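Local coordinates for cellulosomal-scaffolding protein A (Clostridium thermocellum, PDB 4B9F), which probably binds crystalline cellulose as the family 3a carbohydrate-binding module of the cellulosome scaffoldin, anchoring the enzyme complex to its substrate, at residues K3-P11 / S128-W138; N10-P20 / R112-Q123. All coordinates share one frame; numbering follows the deposited sequence. Where two conformers were deposited one is given.

Contact 1 of 2, residues K3-P11 / S128-W138; sequences KVEFYNSNP and SFKSASQFVEW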
loop_
_atom_site.group_PDB
_atom_site.type_symbol
_atom_site.label_atom_id
_atom_site.label_comp_id
_atom_site.label_asym_id
_atom_site.label_seq_id
_atom_site.Cartn_x
_atom_site.Cartn_y
_atom_site.Cartn_z
ATOM N N LYS A 3 -0.802 -5.170 -12.371
ATOM C CA LYS A 3 -1.944 -4.285 -12.207
ATOM C C LYS A 3 -2.085 -3.998 -10.719
ATOM O O LYS A 3 -1.930 -4.899 -9.895
ATOM C CB LYS A 3 -3.215 -4.971 -12.715
ATOM C CG LYS A 3 -4.504 -4.227 -12.391
ATOM C CD LYS A 3 -5.715 -4.840 -13.090
ATOM C CE LYS A 3 -6.038 -6.235 -12.573
ATOM N NZ LYS A 3 -7.318 -6.742 -13.153
ATOM N N VAL A 4 -2.381 -2.751 -10.376
ATOM C CA VAL A 4 -2.577 -2.378 -8.982
ATOM C C VAL A 4 -3.979 -1.816 -8.811
ATOM O O VAL A 4 -4.399 -0.944 -9.574
ATOM C CB VAL A 4 -1.545 -1.334 -8.515
ATOM C CG1 VAL A 4 -1.825 -0.923 -7.071
ATOM C CG2 VAL A 4 -0.122 -1.876 -8.680
ATOM N N GLU A 5 -4.707 -2.349 -7.834
ATOM C CA GLU A 5 -6.002 -1.825 -7.461
ATOM C C GLU A 5 -5.912 -1.421 -5.999
ATOM O O GLU A 5 -5.075 -1.934 -5.252
ATOM C CB GLU A 5 -7.072 -2.887 -7.642
ATOM C CG GLU A 5 -7.215 -3.370 -9.059
ATOM C CD GLU A 5 -8.133 -4.561 -9.125
ATOM O OE1 GLU A 5 -9.358 -4.364 -9.235
ATOM O OE2 GLU A 5 -7.631 -5.698 -9.039
ATOM N N PHE A 6 -6.780 -0.506 -5.594
ATOM C CA PHE A 6 -6.598 0.168 -4.329
ATOM C C PHE A 6 -7.903 0.766 -3.817
ATOM O O PHE A 6 -8.756 1.161 -4.608
ATOM C CB PHE A 6 -5.584 1.309 -4.507
ATOM C CG PHE A 6 -5.350 2.054 -3.244
ATOM C CD1 PHE A 6 -4.480 1.543 -2.302
ATOM C CD2 PHE A 6 -6.071 3.205 -2.945
ATOM C CE1 PHE A 6 -4.316 2.163 -1.090
ATOM C CE2 PHE A 6 -5.913 3.842 -1.732
ATOM C CZ PHE A 6 -5.038 3.316 -0.796
ATOM N N TYR A 7 -8.046 0.838 -2.496
ATOM C CA TYR A 7 -9.001 1.761 -1.875
ATOM C C TYR A 7 -8.654 1.942 -0.405
ATOM O O TYR A 7 -7.904 1.139 0.167
ATOM C CB TYR A 7 -10.465 1.310 -2.034
ATOM C CG TYR A 7 -10.896 0.121 -1.189
ATOM C CD1 TYR A 7 -10.345 -1.140 -1.388
ATOM C CD2 TYR A 7 -11.904 0.253 -0.233
ATOM C CE1 TYR A 7 -10.764 -2.241 -0.625
ATOM C CE2 TYR A 7 -12.323 -0.832 0.529
ATOM C CZ TYR A 7 -11.754 -2.075 0.332
ATOM O OH TYR A 7 -12.186 -3.149 1.088
ATOM N N ASN A 8 -9.183 3.007 0.195
ATOM C CA ASN A 8 -9.104 3.211 1.648
ATOM C C ASN A 8 -10.360 2.657 2.283
ATOM O O ASN A 8 -11.468 3.019 1.886
ATOM C CB ASN A 8 -8.993 4.696 1.977
ATOM C CG ASN A 8 -7.647 5.264 1.606
ATOM O OD1 ASN A 8 -7.419 5.636 0.454
ATOM N ND2 ASN A 8 -6.732 5.299 2.566
ATOM N N SER A 9 -10.210 1.782 3.268
ATOM C CA SER A 9 -11.399 1.154 3.835
ATOM C C SER A 9 -12.196 2.094 4.734
ATOM O O SER A 9 -13.421 1.959 4.841
ATOM C CB SER A 9 -11.030 -0.127 4.572
ATOM O OG SER A 9 -10.141 0.158 5.633
ATOM N N ASN A 10 -11.515 3.039 5.380
ATOM C CA ASN A 10 -12.199 3.996 6.255
ATOM C C ASN A 10 -12.125 5.400 5.678
ATOM O O ASN A 10 -11.051 5.982 5.594
ATOM C CB ASN A 10 -11.635 3.959 7.671
ATOM C CG ASN A 10 -10.190 4.353 7.731
ATOM O OD1 ASN A 10 -9.390 3.941 6.888
ATOM N ND2 ASN A 10 -9.838 5.172 8.727
ATOM N N PRO A 11 -13.275 5.938 5.255
ATOM C CA PRO A 11 -13.265 7.197 4.510
ATOM C C PRO A 11 -13.426 8.471 5.338
ATOM O O PRO A 11 -13.438 9.537 4.735
ATOM C CB PRO A 11 -14.466 7.041 3.579
ATOM C CG PRO A 11 -15.418 6.206 4.349
ATOM C CD PRO A 11 -14.569 5.240 5.139
ATOM N N SER A 128 -2.925 10.075 -2.225
ATOM C CA SER A 128 -3.306 8.708 -2.574
ATOM C C SER A 128 -4.694 8.283 -2.097
ATOM O O SER A 128 -5.172 7.217 -2.472
ATOM C CB SER A 128 -2.286 7.706 -2.047
ATOM O OG SER A 128 -1.036 7.856 -2.702
ATOM N N PHE A 129 -5.340 9.092 -1.262
ATOM C CA PHE A 129 -6.604 8.685 -0.662
ATOM C C PHE A 129 -7.663 8.435 -1.729
ATOM O O PHE A 129 -7.834 9.251 -2.637
ATOM C CB PHE A 129 -7.086 9.762 0.307
ATOM C CG PHE A 129 -8.439 9.478 0.903
ATOM C CD1 PHE A 129 -8.582 8.575 1.941
ATOM C CD2 PHE A 129 -9.565 10.116 0.419
ATOM C CE1 PHE A 129 -9.833 8.313 2.494
ATOM C CE2 PHE A 129 -10.815 9.860 0.965
ATOM C CZ PHE A 129 -10.944 8.955 2.003
ATOM N N LYS A 130 -8.361 7.308 -1.609
ATOM C CA LYS A 130 -9.423 6.943 -2.543
ATOM C C LYS A 130 -10.542 6.236 -1.793
ATOM O O LYS A 130 -10.392 5.088 -1.367
ATOM C CB LYS A 130 -8.876 6.006 -3.619
ATOM C CG LYS A 130 -9.875 5.620 -4.700
ATOM C CD LYS A 130 -10.446 6.851 -5.379
ATOM C CE LYS A 130 -11.311 6.483 -6.574
ATOM N NZ LYS A 130 -11.967 7.690 -7.150
ATOM N N SER A 131 -11.667 6.917 -1.626
ATOM C CA SER A 131 -12.826 6.284 -1.030
ATOM C C SER A 131 -13.552 5.512 -2.116
ATOM O O SER A 131 -13.881 6.056 -3.171
ATOM C CB SER A 131 -13.751 7.320 -0.399
ATOM O OG SER A 131 -14.875 6.680 0.183
ATOM N N ALA A 132 -13.793 4.236 -1.858
ATOM C CA ALA A 132 -14.514 3.385 -2.786
ATOM C C ALA A 132 -15.057 2.242 -1.959
ATOM O O ALA A 132 -14.572 1.985 -0.856
ATOM C CB ALA A 132 -13.584 2.866 -3.879
ATOM N N SER A 133 -16.063 1.556 -2.475
ATOM C CA SER A 133 -16.646 0.450 -1.730
ATOM C C SER A 133 -15.765 -0.790 -1.848
ATOM O O SER A 133 -15.872 -1.715 -1.051
ATOM C CB SER A 133 -18.062 0.156 -2.220
ATOM O OG SER A 133 -18.075 -0.108 -3.610
ATOM N N GLN A 134 -14.878 -0.794 -2.836
ATOM C CA GLN A 134 -14.023 -1.941 -3.098
ATOM C C GLN A 134 -12.806 -1.501 -3.892
ATOM O O GLN A 134 -12.698 -0.339 -4.276
ATOM C CB GLN A 134 -14.776 -3.010 -3.890
ATOM C CG GLN A 134 -14.970 -2.680 -5.363
ATOM C CD GLN A 134 -15.984 -1.579 -5.589
ATOM O OE1 GLN A 134 -17.143 -1.696 -5.190
ATOM N NE2 GLN A 134 -15.552 -0.496 -6.225
ATOM N N PHE A 135 -11.898 -2.435 -4.148
ATOM C CA PHE A 135 -10.708 -2.136 -4.938
ATOM C C PHE A 135 -11.069 -1.542 -6.297
ATOM O O PHE A 135 -11.960 -2.038 -6.986
ATOM C CB PHE A 135 -9.892 -3.404 -5.172
ATOM C CG PHE A 135 -9.312 -3.995 -3.926
ATOM C CD1 PHE A 135 -8.205 -3.424 -3.320
ATOM C CD2 PHE A 135 -9.868 -5.134 -3.363
ATOM C CE1 PHE A 135 -7.663 -3.981 -2.177
ATOM C CE2 PHE A 135 -9.336 -5.682 -2.221
ATOM C CZ PHE A 135 -8.239 -5.105 -1.629
ATOM N N VAL A 136 -10.363 -0.481 -6.679
ATOM C CA VAL A 136 -10.503 0.102 -8.002
ATOM C C VAL A 136 -9.125 0.370 -8.581
ATOM O O VAL A 136 -8.140 0.490 -7.856
ATOM C CB VAL A 136 -11.315 1.416 -7.985
ATOM C CG1 VAL A 136 -12.729 1.171 -7.451
ATOM C CG2 VAL A 136 -10.601 2.488 -7.173
ATOM N N GLU A 137 -9.047 0.444 -9.900
ATOM C CA GLU A 137 -7.795 0.795 -10.533
ATOM C C GLU A 137 -7.498 2.247 -10.191
ATOM O O GLU A 137 -8.340 3.120 -10.376
ATOM C CB GLU A 137 -7.917 0.608 -12.038
ATOM C CG GLU A 137 -6.589 0.482 -12.752
ATOM C CD GLU A 137 -6.752 -0.049 -14.160
ATOM O OE1 GLU A 137 -7.652 0.436 -14.877
ATOM O OE2 GLU A 137 -5.990 -0.960 -14.547
ATOM N N TRP A 138 -6.306 2.504 -9.671
ATOM C CA TRP A 138 -6.004 3.813 -9.112
ATOM C C TRP A 138 -4.564 4.172 -9.418
ATOM O O TRP A 138 -3.643 3.453 -9.028
ATOM C CB TRP A 138 -6.214 3.738 -7.603
ATOM C CG TRP A 138 -6.038 4.997 -6.811
ATOM C CD1 TRP A 138 -5.298 5.139 -5.671
ATOM C CD2 TRP A 138 -6.652 6.272 -7.049
ATOM N NE1 TRP A 138 -5.408 6.419 -5.186
ATOM C CE2 TRP A 138 -6.230 7.137 -6.013
ATOM C CE3 TRP A 138 -7.519 6.769 -8.033
ATOM C CZ2 TRP A 138 -6.640 8.466 -5.934
ATOM C CZ3 TRP A 138 -7.920 8.092 -7.954
ATOM C CH2 TRP A 138 -7.478 8.927 -6.914
HETATM O O HOH W 1 -13.862 4.161 1.369
#
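The side-chain amide of Asn8 grips the 128-138 segment. This is the edge of one sheet of the CBM3 beta-sandwich. Asn8 OD1 accepts the backbone N-H of Lys130 (Asn8 OD1 to Lys130 N 2.8 Å), and the bond is nearly straight. Asn8 N in turn donates to Lys130 O at 2.9 Å. One residue thus holds both polar backbone atoms of Lys130. CG of Asn8 lies anti to its carbonyl carbon (chi1 -71°), which turns OD1 toward that N-H. ND2 is held by Tyr41 OH. Further along, the short, weakly bonded strand 136-137 pairs antiparallel with strand 2-8 as an outermost strand. Phe6 and Val136 form the hydrogen-bonded pair. Phe6 N meets Val136 O at 2.8 Å, and Val136 N returns a bond to Phe6 O. Between the two bonded places, residues 131-134 loop round the side chain of Tyr7.

Tyr7 and Phe6 carry the aromatic contacts. Tyr7 turns an edge onto the face of Phe135 in a T-shaped stack, planes at 85°. Tyr7 CE1 stands over the centre of the Phe135 ring. The chi1 of Tyr7 (73°) sets its CG between the backbone N and the carbonyl carbon, and one ring face comes to lie against the peptide carbon of Gln134. Phe6 reaches Trp138, with CD2 3.4 Å from Trp138 CD1. Their planes are nearly parallel but slid apart, with little overlap. Phe22 and Tyr41 also pack on Phe6. Trp138 NE1 donates to Ser128 O, tying the two ends of its own segment together. At Asn8 O a water bridges the segments: it donates to Asn8 O at 2.7 Å and accepts from Ser131 OG.

Contact 2 of 2, residues N10-P20 / R112-Q123; sequences NPSDTTNSINP and RFAKNDWSNYTQ. With CA (calcium ion), chain C.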
loop_
_atom_site.group_PDB
_atom_site.type_symbol
_atom_site.label_atom_id
_atom_site.label_comp_id
_atom_site.label_asym_id
_atom_site.label_seq_id
_atom_site.Cartn_x
_atom_site.Cartn_y
_atom_site.Cartn_z
ATOM N N ASN A 10 -11.515 3.039 5.380
ATOM C CA ASN A 10 -12.199 3.996 6.255
ATOM C C ASN A 10 -12.125 5.400 5.678
ATOM O O ASN A 10 -11.051 5.982 5.594
ATOM C CB ASN A 10 -11.635 3.959 7.671
ATOM C CG ASN A 10 -10.190 4.353 7.731
ATOM O OD1 ASN A 10 -9.390 3.941 6.888
ATOM N ND2 ASN A 10 -9.838 5.172 8.727
ATOM N N PRO A 11 -13.275 5.938 5.255
ATOM C CA PRO A 11 -13.265 7.197 4.510
ATOM C C PRO A 11 -13.426 8.471 5.338
ATOM O O PRO A 11 -13.438 9.537 4.735
ATOM C CB PRO A 11 -14.466 7.041 3.579
ATOM C CG PRO A 11 -15.418 6.206 4.349
ATOM C CD PRO A 11 -14.569 5.240 5.139
ATOM N N SER A 12 -13.550 8.382 6.659
ATOM C CA SER A 12 -13.732 9.582 7.479
ATOM C C SER A 12 -12.604 10.585 7.270
ATOM O O SER A 12 -11.426 10.222 7.265
ATOM C CB SER A 12 -13.805 9.225 8.958
ATOM O OG SER A 12 -14.928 8.408 9.198
ATOM N N ASP A 13 -12.961 11.853 7.119
ATOM C CA ASP A 13 -11.947 12.867 6.876
ATOM C C ASP A 13 -10.956 12.962 8.035
ATOM O O ASP A 13 -9.745 12.990 7.833
ATOM C CB ASP A 13 -12.590 14.225 6.617
ATOM C CG ASP A 13 -11.578 15.268 6.203
ATOM O OD1 ASP A 13 -10.655 14.928 5.436
ATOM O OD2 ASP A 13 -11.703 16.429 6.637
ATOM N N THR A 14 -11.474 13.011 9.256
ATOM C CA THR A 14 -10.631 13.029 10.442
ATOM C C THR A 14 -10.567 11.623 11.022
ATOM O O THR A 14 -11.597 11.006 11.291
ATOM C CB THR A 14 -11.181 13.999 11.493
ATOM O OG1 THR A 14 -11.289 15.305 10.916
ATOM C CG2 THR A 14 -10.267 14.060 12.706
ATOM N N THR A 15 -9.357 11.109 11.197
ATOM C CA THR A 15 -9.199 9.739 11.669
ATOM C C THR A 15 -7.842 9.581 12.333
ATOM O O THR A 15 -6.898 10.267 11.964
ATOM C CB THR A 15 -9.315 8.737 10.495
ATOM O OG1 THR A 15 -9.216 7.396 10.989
ATOM C CG2 THR A 15 -8.217 8.967 9.452
ATOM N N ASN A 16 -7.738 8.686 13.315
ATOM C CA ASN A 16 -6.432 8.393 13.899
ATOM C C ASN A 16 -5.742 7.177 13.278
ATOM O O ASN A 16 -4.670 6.773 13.712
ATOM C CB ASN A 16 -6.493 8.306 15.433
ATOM C CG ASN A 16 -7.300 7.117 15.940
ATOM O OD1 ASN A 16 -7.569 6.160 15.220
ATOM N ND2 ASN A 16 -7.665 7.171 17.210
ATOM N N SER A 17 -6.371 6.589 12.271
ATOM C CA SER A 17 -5.756 5.489 11.559
ATOM C C SER A 17 -6.058 5.615 10.083
ATOM O O SER A 17 -7.164 5.992 9.690
ATOM C CB SER A 17 -6.279 4.152 12.081
ATOM O OG SER A 17 -6.099 4.057 13.484
ATOM N N ILE A 18 -5.056 5.306 9.275
ATOM C CA ILE A 18 -5.202 5.260 7.824
ATOM C C ILE A 18 -5.060 3.801 7.389
ATOM O O ILE A 18 -4.198 3.078 7.886
ATOM C CB ILE A 18 -4.186 6.193 7.135
ATOM C CG1 ILE A 18 -4.543 7.645 7.489
ATOM C CG2 ILE A 18 -4.216 6.018 5.612
ATOM C CD1 ILE A 18 -3.531 8.691 7.056
ATOM N N ASN A 19 -5.930 3.365 6.481
ATOM C CA ASN A 19 -6.062 1.948 6.157
ATOM C C ASN A 19 -6.014 1.696 4.660
ATOM O O ASN A 19 -7.041 1.450 4.023
ATOM C CB ASN A 19 -7.366 1.389 6.734
ATOM C CG ASN A 19 -7.406 1.461 8.243
ATOM O OD1 ASN A 19 -7.631 2.525 8.825
ATOM N ND2 ASN A 19 -7.165 0.333 8.888
ATOM N N PRO A 20 -4.812 1.764 4.080
ATOM C CA PRO A 20 -4.662 1.532 2.642
ATOM C C PRO A 20 -4.858 0.053 2.316
ATOM O O PRO A 20 -4.221 -0.802 2.936
ATOM C CB PRO A 20 -3.218 1.980 2.361
ATOM C CG PRO A 20 -2.527 1.859 3.674
ATOM C CD PRO A 20 -3.537 2.052 4.756
ATOM N N ARG A 112 -2.471 -0.761 7.692
ATOM C CA ARG A 112 -2.984 0.145 8.700
ATOM C C ARG A 112 -1.820 0.898 9.314
ATOM O O ARG A 112 -0.769 0.308 9.595
ATOM C CB ARG A 112 -3.720 -0.643 9.786
ATOM C CG ARG A 112 -4.359 0.219 10.858
ATOM C CD ARG A 112 -5.359 -0.598 11.663
ATOM N NE ARG A 112 -4.730 -1.772 12.245
ATOM C CZ ARG A 112 -4.055 -1.762 13.394
ATOM N NH1 ARG A 112 -3.947 -0.636 14.092
ATOM N NH2 ARG A 112 -3.488 -2.878 13.848
ATOM N N PHE A 113 -1.991 2.194 9.531
ATOM C CA PHE A 113 -0.954 2.937 10.245
ATOM C C PHE A 113 -1.526 4.046 11.111
ATOM O O PHE A 113 -2.641 4.527 10.880
ATOM C CB PHE A 113 0.191 3.405 9.331
ATOM C CG PHE A 113 -0.186 4.433 8.299
ATOM C CD1 PHE A 113 -0.108 5.788 8.596
ATOM C CD2 PHE A 113 -0.521 4.057 7.001
ATOM C CE1 PHE A 113 -0.376 6.751 7.629
ATOM C CE2 PHE A 113 -0.801 5.015 6.036
ATOM C CZ PHE A 113 -0.734 6.361 6.352
ATOM N N ALA A 114 -0.751 4.434 12.120
ATOM C CA ALA A 114 -1.173 5.448 13.064
ATOM C C ALA A 114 0.037 6.161 13.624
ATOM O O ALA A 114 1.161 5.644 13.582
ATOM C CB ALA A 114 -1.942 4.803 14.205
ATOM N N LYS A 115 -0.203 7.344 14.167
ATOM C CA LYS A 115 0.818 8.044 14.931
ATOM C C LYS A 115 0.950 7.379 16.294
ATOM O O LYS A 115 -0.026 6.844 16.830
ATOM C CB LYS A 115 0.445 9.509 15.092
ATOM C CG LYS A 115 0.449 10.257 13.770
ATOM C CD LYS A 115 -0.152 11.629 13.925
ATOM C CE LYS A 115 -0.034 12.397 12.640
ATOM N NZ LYS A 115 -0.612 13.764 12.713
ATOM N N ASN A 116 2.147 7.403 16.862
ATOM C CA ASN A 116 2.355 6.668 18.101
ATOM C C ASN A 116 1.578 7.250 19.282
ATOM O O ASN A 116 1.351 6.559 20.278
ATOM C CB ASN A 116 3.852 6.503 18.392
ATOM C CG ASN A 116 4.547 5.569 17.387
ATOM O OD1 ASN A 116 3.916 5.062 16.451
ATOM N ND2 ASN A 116 5.850 5.359 17.564
ATOM N N ASP A 117 1.143 8.501 19.157
ATOM C CA ASP A 117 0.313 9.129 20.184
ATOM C C ASP A 117 -1.180 9.089 19.829
ATOM O O ASP A 117 -2.009 9.650 20.542
ATOM C CB ASP A 117 0.782 10.565 20.473
ATOM C CG ASP A 117 0.495 11.526 19.332
ATOM O OD1 ASP A 117 0.176 11.068 18.218
ATOM O OD2 ASP A 117 0.602 12.751 19.551
ATOM N N TRP A 118 -1.503 8.418 18.726
ATOM C CA TRP A 118 -2.889 8.222 18.299
ATOM C C TRP A 118 -3.627 9.527 17.996
ATOM O O TRP A 118 -4.862 9.586 18.045
ATOM C CB TRP A 118 -3.650 7.297 19.280
ATOM C CG TRP A 118 -3.074 5.920 19.196
ATOM C CD1 TRP A 118 -2.065 5.403 19.958
ATOM C CD2 TRP A 118 -3.407 4.912 18.233
ATOM N NE1 TRP A 118 -1.765 4.129 19.540
ATOM C CE2 TRP A 118 -2.573 3.805 18.481
ATOM C CE3 TRP A 118 -4.335 4.837 17.188
ATOM C CZ2 TRP A 118 -2.643 2.634 17.728
ATOM C CZ3 TRP A 118 -4.400 3.674 16.439
ATOM C CH2 TRP A 118 -3.562 2.589 16.715
ATOM N N SER A 119 -2.866 10.560 17.637
ATOM C CA SER A 119 -3.449 11.839 17.238
ATOM C C SER A 119 -3.988 11.784 15.805
ATOM O O SER A 119 -3.761 10.827 15.065
ATOM C CB SER A 119 -2.451 12.991 17.419
ATOM O OG SER A 119 -1.285 12.816 16.642
ATOM N N ASN A 120 -4.730 12.810 15.420
ATOM C CA ASN A 120 -5.507 12.733 14.189
ATOM C C ASN A 120 -4.764 13.064 12.905
ATOM O O ASN A 120 -3.816 13.850 12.895
ATOM C CB ASN A 120 -6.752 13.613 14.289
ATOM C CG ASN A 120 -7.797 13.035 15.218
ATOM O OD1 ASN A 120 -7.845 11.826 15.432
ATOM N ND2 ASN A 120 -8.648 13.896 15.766
ATOM N N TYR A 121 -5.230 12.427 11.835
ATOM C CA TYR A 121 -4.911 12.783 10.466
ATOM C C TYR A 121 -6.146 13.398 9.813
ATOM O O TYR A 121 -7.287 13.171 10.251
ATOM C CB TYR A 121 -4.623 11.534 9.647
ATOM C CG TYR A 121 -3.413 10.717 9.999
ATOM C CD1 TYR A 121 -2.135 11.102 9.589
ATOM C CD2 TYR A 121 -3.551 9.509 10.677
ATOM C CE1 TYR A 121 -1.022 10.311 9.873
ATOM C CE2 TYR A 121 -2.457 8.723 10.970
ATOM C CZ TYR A 121 -1.193 9.120 10.562
ATOM O OH TYR A 121 -0.114 8.315 10.840
ATOM N N THR A 122 -5.903 14.123 8.727
ATOM C CA THR A 122 -6.941 14.623 7.839
ATOM C C THR A 122 -6.720 13.957 6.490
ATOM O O THR A 122 -5.623 14.054 5.937
ATOM C CB THR A 122 -6.793 16.141 7.665
ATOM O OG1 THR A 122 -7.071 16.784 8.916
ATOM C CG2 THR A 122 -7.733 16.663 6.584
ATOM N N GLN A 123 -7.732 13.275 5.957
ATOM C CA GLN A 123 -7.523 12.520 4.722
ATOM C C GLN A 123 -7.783 13.315 3.445
ATOM O O GLN A 123 -7.359 12.906 2.371
ATOM C CB GLN A 123 -8.334 11.223 4.732
ATOM C CG GLN A 123 -8.031 10.343 5.937
ATOM C CD GLN A 123 -8.396 8.899 5.691
ATOM O OE1 GLN A 123 -7.590 8.123 5.170
ATOM N NE2 GLN A 123 -9.610 8.524 6.063
HETATM CA CA CA C . -3.292 14.548 5.681
HETATM O O HOH W 2 -7.788 5.370 5.323
HETATM O O HOH W 3 -9.780 16.769 9.310
HETATM O O HOH W 4 -2.749 8.283 14.909
HETATM O O HOH W 5 -7.198 9.217 19.128
HETATM O O HOH W 6 -5.698 1.594 14.187
HETATM O O HOH W 7 -3.421 12.211 6.548
#
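Thr15 and Tyr121 form a hydrogen-bonded antiparallel pair, with Tyr121 N to Thr15 O at 2.7 Å. Ile18 and Phe113 make a second such pair, where Phe113 N meets Ile18 O at 2.9 Å. Gln123 N extends the first pairing by donating to Asp13 O. These backbone bonds belong to the end of the CBM3 beta-sandwich that carries the calcium site.

Side-chain hydrogen bonds centre on Gln123. Its NE2 spends both protons on backbone carbonyls, Ser12 O at 2.8 Å and Asn10 O at 3.0 Å. Both acceptors lie in the amide plane, so they fix its rotation. A water that accepts the N-H of Asn19 lies 2.8 Å from Gln123 OE1. Ser17 O receives two donors, Asn10 ND2 and Thr15 OG1.

Apolar contacts gather round Ile18. Its CD1 stands over one face of Tyr121, 3.7 Å from the ring centroid, while its CB lies over a face of Phe113. Both are CH-pi contacts. CG1 lies anti to the carbonyl carbon (chi1 -67°) and carries CD1 across to the tyrosine. Tyr121 OH bonds to Gln51 beyond the segments. Pro20 CD adds a looser contact, 4.2 Å from Phe113 CE2.

The metal is held by Thr122 O at 2.4 Å from the calcium ion, together with Thr44, Asp46, Asn125, Asp126 and a water. Because the neighbours of Thr122 are bonded to Thr15 and Asp13, the pairing probably holds its carbonyl in place for the calcium.

In the fold
From the N terminus, strand 2-8 supplies the first side of contact 1, and the chain runs directly through Asn10 and Pro11 into the first side of contact 2. It then passes through both sheets before strand 106-115, the turn after it and strand 121-122 close contact 2, a loop of 91 intervening residues. Two more calcium ligands, Asn125 and Asp126, follow, and residues 128-138 close contact 1 around the whole, so the two loops nest without crossing. Contact 1 adds an edge strand to the six-stranded sheet. Contact 2 builds the small two-stranded sheet beside the metal and joins it to the end of the six-stranded one. The contacts meet where Phe129 packs on Gln123.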